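Side-chain contacts in putative type 11 methyltransferase (PDB 3I9F), which probably acts as an S-adenosylmethionine-dependent methyltransferase and binds zinc ions: residues L52-V55 / K56-D60; M128-K131 / D132-W136; K91-V94 / I95-K99. All coordinates share one frame; numbering follows the deposited sequence. Where two conformers were deposited one is given.

Interaction 1. Residues L52-V55 / K56-D60; sequences LKEV and KEKFD. With ZN (zinc ion), chain H.
Glu54 and Glu57, three residues apart on helix 49-58, hold a zinc ion. The helix belongs to the beta-alpha-beta unit of strands 39-45 and 63-65. Glu54 uses one oxygen: OE2 lies 1.9 Å from the zinc. Glu57 uses both, unevenly, with OE1 at 1.9 Å from the metal and OE2 at 2.6 Å. The two carboxylate planes stand 73° apart. Glu54 OE1 and Glu57 OE1 come within 2.9 Å, and the shared cation probably offsets their repulsion. Glu54 bends at its second torsion (chi2 -49°) and Glu57 stretches out straight from CG, which brings both carboxylates to the one metal. Lys58 NZ is 4.1 Å from Glu54 OE1, too far for a salt bridge.

Behind the site, Glu57 N donates to Lys53 O. Lys56 lays its chain back along the previous turn, with CE 3.6 Å from Leu52 O. It also packs on Thr64 and on Pro72 of the second subunit. With an alanine here, the Leu52 carbonyl would probably lose its aliphatic cover and a gap would open beside that proline. Leu52 and Val55 face Thr64 of strand 63-65. Phe59 is the first residue past the helix, and its N makes a weak 3.0 Å bond to Val55 O.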
# COMPACT_ATOMS: atom_id res chain seq x y z
N LEU B 52 -6.51 -5.00 11.02
CA LEU B 52 -5.33 -4.40 10.39
C LEU B 52 -4.57 -3.52 11.38
O LEU B 52 -3.35 -3.46 11.34
CB LEU B 52 -5.71 -3.59 9.16
CG LEU B 52 -6.13 -4.39 7.93
CD1 LEU B 52 -6.33 -3.49 6.66
CD2 LEU B 52 -5.14 -5.54 7.68
N LYS B 53 -5.31 -2.85 12.24
CA LYS B 53 -4.71 -1.95 13.20
C LYS B 53 -3.71 -2.71 14.09
O LYS B 53 -2.57 -2.27 14.26
CB LYS B 53 -5.80 -1.31 14.06
CG LYS B 53 -5.69 0.18 14.20
CD LYS B 53 -6.64 0.94 13.21
CE LYS B 53 -7.89 1.57 13.90
NZ LYS B 53 -7.84 3.08 13.92
N GLU B 54 -4.15 -3.86 14.61
CA GLU B 54 -3.35 -4.75 15.43
C GLU B 54 -2.15 -5.26 14.66
O GLU B 54 -1.08 -5.40 15.23
CB GLU B 54 -4.18 -5.93 15.96
CG GLU B 54 -5.32 -5.54 16.97
CD GLU B 54 -4.85 -4.61 18.11
OE1 GLU B 54 -3.81 -4.91 18.68
OE2 GLU B 54 -5.48 -3.61 18.47
N VAL B 55 -2.30 -5.53 13.37
CA VAL B 55 -1.12 -5.90 12.56
C VAL B 55 -0.14 -4.72 12.46
O VAL B 55 1.04 -4.90 12.65
CB VAL B 55 -1.50 -6.42 11.16
CG1 VAL B 55 -0.28 -6.44 10.23
CG2 VAL B 55 -2.15 -7.81 11.27
N LYS B 56 -0.62 -3.52 12.20
CA LYS B 56 0.24 -2.33 12.17
C LYS B 56 0.95 -2.07 13.50
O LYS B 56 2.03 -1.54 13.50
CB LYS B 56 -0.57 -1.05 11.83
CG LYS B 56 -0.88 -0.87 10.36
CD LYS B 56 -1.85 0.31 10.09
CE LYS B 56 -3.28 -0.15 9.83
NZ LYS B 56 -4.24 0.93 10.11
N GLU B 57 0.31 -2.37 14.61
CA GLU B 57 0.85 -2.03 15.93
C GLU B 57 2.04 -2.94 16.25
O GLU B 57 2.94 -2.53 16.97
CB GLU B 57 -0.25 -2.09 17.01
CG GLU B 57 -1.17 -0.84 17.07
CD GLU B 57 -2.46 -1.06 17.88
OE1 GLU B 57 -2.85 -2.21 18.10
OE2 GLU B 57 -3.10 -0.09 18.32
N LYS B 58 2.05 -4.15 15.67
CA LYS B 58 3.05 -5.20 15.97
C LYS B 58 4.13 -5.45 14.91
O LYS B 58 5.15 -6.09 15.22
CB LYS B 58 2.33 -6.54 16.20
CG LYS B 58 1.53 -6.60 17.50
CD LYS B 58 1.10 -8.04 17.84
CE LYS B 58 -0.24 -8.45 17.20
NZ LYS B 58 -1.41 -8.12 18.09
N PHE B 59 3.88 -5.01 13.67
CA PHE B 59 4.74 -5.35 12.54
C PHE B 59 4.81 -4.19 11.56
O PHE B 59 4.06 -4.15 10.60
CB PHE B 59 4.18 -6.55 11.80
CG PHE B 59 4.15 -7.84 12.59
CD1 PHE B 59 5.32 -8.41 13.06
CD2 PHE B 59 2.95 -8.50 12.80
CE1 PHE B 59 5.29 -9.62 13.77
CE2 PHE B 59 2.90 -9.68 13.50
CZ PHE B 59 4.08 -10.26 13.98
N ASP B 60 5.73 -3.26 11.78
CA ASP B 60 5.72 -1.99 11.07
C ASP B 60 6.14 -2.05 9.59
O ASP B 60 5.76 -1.21 8.77
CB ASP B 60 6.57 -0.99 11.85
CG ASP B 60 6.67 0.35 11.17
OD1 ASP B 60 5.66 1.10 11.16
OD2 ASP B 60 7.76 0.63 10.61
ZN ZN H . -4.56 -2.08 18.98

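Interaction 2. Residues M128-K131 / D132-W136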
# COMPACT_ATOMS: atom_id res chain seq x y z
N MET B 128 -15.26 -25.35 2.90
CA MET B 128 -14.92 -25.76 1.56
C MET B 128 -13.77 -26.78 1.58
O MET B 128 -12.75 -26.56 2.23
CB MET B 128 -14.47 -24.55 0.74
CG MET B 128 -15.55 -23.46 0.44
SD MET B 128 -14.89 -21.93 -0.29
CE MET B 128 -13.77 -22.67 -1.44
N ASP B 129 -13.89 -27.85 0.79
CA ASP B 129 -12.80 -28.80 0.60
C ASP B 129 -12.01 -28.46 -0.64
O ASP B 129 -12.31 -27.50 -1.35
CB ASP B 129 -13.34 -30.23 0.50
CG ASP B 129 -14.38 -30.37 -0.58
OD1 ASP B 129 -14.32 -29.60 -1.58
OD2 ASP B 129 -15.26 -31.25 -0.45
N GLU B 130 -10.95 -29.25 -0.89
CA GLU B 130 -10.18 -29.14 -2.12
C GLU B 130 -11.05 -28.94 -3.34
O GLU B 130 -10.84 -28.04 -4.14
CB GLU B 130 -9.37 -30.40 -2.38
CG GLU B 130 -8.40 -30.23 -3.56
CD GLU B 130 -7.42 -31.39 -3.76
OE1 GLU B 130 -6.89 -31.92 -2.75
OE2 GLU B 130 -7.19 -31.74 -4.94
N LYS B 131 -12.03 -29.82 -3.51
CA LYS B 131 -12.79 -29.78 -4.73
C LYS B 131 -13.48 -28.40 -4.86
O LYS B 131 -13.51 -27.82 -5.93
CB LYS B 131 -13.77 -30.94 -4.79
CG LYS B 131 -14.53 -31.00 -6.10
CD LYS B 131 -15.55 -32.15 -6.13
CE LYS B 131 -16.20 -32.29 -7.53
NZ LYS B 131 -15.25 -32.06 -8.70
N ASP B 132 -14.01 -27.88 -3.76
CA ASP B 132 -14.64 -26.55 -3.75
C ASP B 132 -13.64 -25.46 -4.10
O ASP B 132 -13.95 -24.55 -4.86
CB ASP B 132 -15.30 -26.24 -2.39
CG ASP B 132 -16.46 -27.20 -2.08
OD1 ASP B 132 -17.30 -27.43 -3.00
OD2 ASP B 132 -16.54 -27.69 -0.92
N TYR B 133 -12.43 -25.57 -3.57
CA TYR B 133 -11.42 -24.60 -3.84
C TYR B 133 -11.12 -24.59 -5.32
O TYR B 133 -11.06 -23.53 -5.92
CB TYR B 133 -10.17 -24.80 -2.96
CG TYR B 133 -10.22 -23.99 -1.67
CD1 TYR B 133 -10.66 -24.54 -0.49
CD2 TYR B 133 -9.84 -22.67 -1.64
CE1 TYR B 133 -10.70 -23.81 0.66
CE2 TYR B 133 -9.87 -21.93 -0.49
CZ TYR B 133 -10.33 -22.51 0.66
OH TYR B 133 -10.40 -21.77 1.82
N MET B 134 -11.01 -25.75 -5.93
CA MET B 134 -10.59 -25.77 -7.34
C MET B 134 -11.68 -25.33 -8.35
O MET B 134 -11.37 -24.97 -9.47
CB MET B 134 -9.95 -27.13 -7.70
CG MET B 134 -8.80 -27.55 -6.72
SD MET B 134 -7.59 -26.26 -6.28
CE MET B 134 -6.93 -26.06 -7.94
N GLY B 135 -12.94 -25.30 -7.92
CA GLY B 135 -13.98 -24.62 -8.66
C GLY B 135 -13.71 -23.13 -8.77
O GLY B 135 -13.89 -22.56 -9.82
N TRP B 136 -13.23 -22.50 -7.70
CA TRP B 136 -12.87 -21.07 -7.74
C TRP B 136 -11.51 -20.78 -8.38
O TRP B 136 -11.32 -19.81 -9.15
CB TRP B 136 -12.85 -20.50 -6.32
CG TRP B 136 -14.15 -20.52 -5.72
CD1 TRP B 136 -14.64 -21.44 -4.82
CD2 TRP B 136 -15.20 -19.62 -5.97
NE1 TRP B 136 -15.93 -21.15 -4.52
CE2 TRP B 136 -16.30 -20.04 -5.21
CE3 TRP B 136 -15.34 -18.51 -6.80
CZ2 TRP B 136 -17.53 -19.35 -5.21
CZ3 TRP B 136 -16.55 -17.83 -6.80
CH2 TRP B 136 -17.64 -18.27 -6.02
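Met128 lies beside the first turn of helix 130-136 and reaches across Asp132, Tyr133 and Trp136. Its CB sits 3.7 Å from Asp132 CB and also meets Tyr133 CE1. CG continues past Asp132 CB. SD stands above the Tyr133 face, 4.8 Å from the ring centroid, a Met-aromatic contact. It has a second, oblique one with Trp136. The last torsion (chi3 43°) turns the methyl back over the phenol ring. Met128 CE then lies 8° off the normal through the Tyr133 ring centroid, a CH-pi contact over the middle of the face. The same methyl touches the indole, with Met128 CE 3.7 Å from Trp136 CD1.

Next to this, Asp129 and Asp132 form a capping box. Asp129 is the N-cap. Its CG takes the crowded position between backbone N and carbonyl carbon (chi1 55°), and OD1 accepts from Asp132 N at 2.8 Å. In return, Asp129 N donates to Asp132 OD2 at 3.2 Å, on the anti side of that oxygen. The two carboxylate planes are nearly parallel, one set off from the other, and Asp129 OD1 and Asp132 OD2 approach to 3.0 Å. Lys115 forms a salt bridge with Asp132 OD2. The tyrosine hydroxyl bonds to Asp112, and Glu130 pairs with Arg145.

The cap thus brings two acidic groups together at the start of a helix. The first-turn amides, the helix dipole and the Lys115 charge would probably favour the ionised forms despite the close approach of the two oxygens, while the methionine methyl gives one tyrosine face an apolar neighbour.

Interaction 3. Residues K91-V94 / I95-K99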
# COMPACT_ATOMS: atom_id res chain seq x y z
N LYS B 91 -15.96 -13.33 -4.09
CA LYS B 91 -15.02 -14.35 -4.40
C LYS B 91 -14.52 -14.25 -5.84
O LYS B 91 -13.31 -14.42 -6.04
CB LYS B 91 -15.58 -15.72 -4.05
CG LYS B 91 -15.74 -15.95 -2.54
CD LYS B 91 -16.34 -17.33 -2.29
CE LYS B 91 -16.48 -17.76 -0.84
NZ LYS B 91 -17.06 -16.70 0.06
N GLN B 92 -15.38 -13.87 -6.82
CA GLN B 92 -14.91 -13.75 -8.20
C GLN B 92 -13.97 -12.55 -8.34
O GLN B 92 -13.00 -12.61 -9.12
CB GLN B 92 -16.04 -13.68 -9.22
CG GLN B 92 -16.85 -14.95 -9.37
CD GLN B 92 -16.18 -16.03 -10.20
OE1 GLN B 92 -14.97 -15.99 -10.46
NE2 GLN B 92 -16.98 -17.02 -10.62
N HIS B 93 -14.23 -11.46 -7.61
CA HIS B 93 -13.30 -10.32 -7.59
C HIS B 93 -11.94 -10.73 -6.98
O HIS B 93 -10.89 -10.28 -7.45
CB HIS B 93 -13.89 -9.17 -6.80
CG HIS B 93 -12.92 -8.08 -6.46
ND1 HIS B 93 -12.56 -7.09 -7.36
CD2 HIS B 93 -12.30 -7.77 -5.29
CE1 HIS B 93 -11.75 -6.23 -6.75
NE2 HIS B 93 -11.60 -6.61 -5.49
N VAL B 94 -11.99 -11.57 -5.94
CA VAL B 94 -10.77 -12.05 -5.33
C VAL B 94 -9.90 -12.91 -6.31
O VAL B 94 -8.73 -12.65 -6.46
CB VAL B 94 -11.09 -12.86 -4.07
CG1 VAL B 94 -9.87 -13.73 -3.64
CG2 VAL B 94 -11.59 -11.91 -2.98
N ILE B 95 -10.48 -13.91 -6.96
CA ILE B 95 -9.79 -14.70 -7.97
C ILE B 95 -9.23 -13.84 -9.07
O ILE B 95 -8.09 -13.98 -9.46
CB ILE B 95 -10.72 -15.68 -8.66
CG1 ILE B 95 -11.31 -16.66 -7.64
CG2 ILE B 95 -9.99 -16.39 -9.76
CD1 ILE B 95 -10.37 -17.14 -6.58
N SER B 96 -10.04 -12.94 -9.59
CA SER B 96 -9.54 -11.98 -10.55
C SER B 96 -8.29 -11.16 -10.11
O SER B 96 -7.38 -10.92 -10.90
CB SER B 96 -10.68 -11.05 -10.89
OG SER B 96 -10.22 -10.17 -11.87
N GLU B 97 -8.26 -10.70 -8.87
CA GLU B 97 -7.13 -9.95 -8.34
C GLU B 97 -5.93 -10.83 -8.05
O GLU B 97 -4.78 -10.41 -8.22
CB GLU B 97 -7.53 -9.25 -7.06
CG GLU B 97 -8.43 -8.01 -7.27
CD GLU B 97 -7.77 -6.93 -8.07
OE1 GLU B 97 -7.06 -6.11 -7.48
OE2 GLU B 97 -7.97 -6.89 -9.31
N VAL B 98 -6.20 -12.03 -7.55
CA VAL B 98 -5.18 -13.04 -7.41
C VAL B 98 -4.50 -13.23 -8.77
O VAL B 98 -3.29 -13.18 -8.86
CB VAL B 98 -5.78 -14.40 -6.92
CG1 VAL B 98 -4.86 -15.54 -7.34
CG2 VAL B 98 -6.06 -14.39 -5.38
N LYS B 99 -5.26 -13.38 -9.85
CA LYS B 99 -4.63 -13.60 -11.14
C LYS B 99 -3.86 -12.41 -11.61
O LYS B 99 -2.87 -12.58 -12.31
CB LYS B 99 -5.62 -14.05 -12.21
CG LYS B 99 -6.15 -15.43 -11.91
CD LYS B 99 -7.07 -15.99 -12.99
CE LYS B 99 -8.29 -15.14 -13.31
NZ LYS B 99 -9.44 -15.92 -13.94
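Helix 91-101 joins the parallel strands 76-82 and 106-113 of the central sheet, and His93 meets Glu97 one turn further along it. Glu97 CG lies over one face of the imidazole, toward the rim. Glu97 CG is 4.0 Å from the His93 ring centroid and 21° off the ring normal, a CH-pi contact. The closest ring atom is CE1: Glu97 CG to His93 CE1 is 3.8 Å. His93 swings its ring forward along the helix because CG is anti to the backbone N (chi1 167°). Glu97 bends at its second torsion (chi2 -61°), and its carboxylate ends up almost parallel to the ring. Glu97 OE1 is engaged in a salt bridge with Arg100, and His93 NE2 makes a weak hydrogen bond to Asp67. This side of the helix lies close to Asp90, a zinc ligand in a structure of this protein, although Asp90 of this chain does not hold that zinc in the model.

The other side is apolar. Val94 CG1 approaches Val98 CG2 at 4.2 Å. Both valines pack on Phe81 of strand 76-82, and Val98 also meets Ile79 and Phe140. Ile95 bends its CG1 back to within 3.4 Å of Lys91 O and packs on Phe85.

The backbone between the turns is regular. Ile95 N donates to Lys91 O at 3.0 Å, and Val98 N to Val94 O at 2.8 Å. An amphipathic helix with valines against the sheet and polar residues outward suits the right-handed beta-alpha-beta crossover of the Rossmann-like methyltransferase fold.

In the fold
All three contacts are local, along one helix or at its end, but their settings differ. Interaction 1 sits farthest from the chain centre, near the outermost strand 63-65, and its chemistry is mainly metal binding by surface carboxylates. Its centre is 31 Å from that of interaction 2, on the opposite side of the chain's centre. Interactions 2 and 3 are neighbours. Trp136 CZ3 comes 3.6 Å from Lys91 CB, so helices 130-136 and 91-101 pack at that ring. Interaction 2 combines a polar helix start with Met-aromatic packing, and its helix lies on the antiparallel strands 152-159 and 140-146. Interaction 3 combines a surface histidine-glutamate contact with a valine face on the parallel part of the sheet.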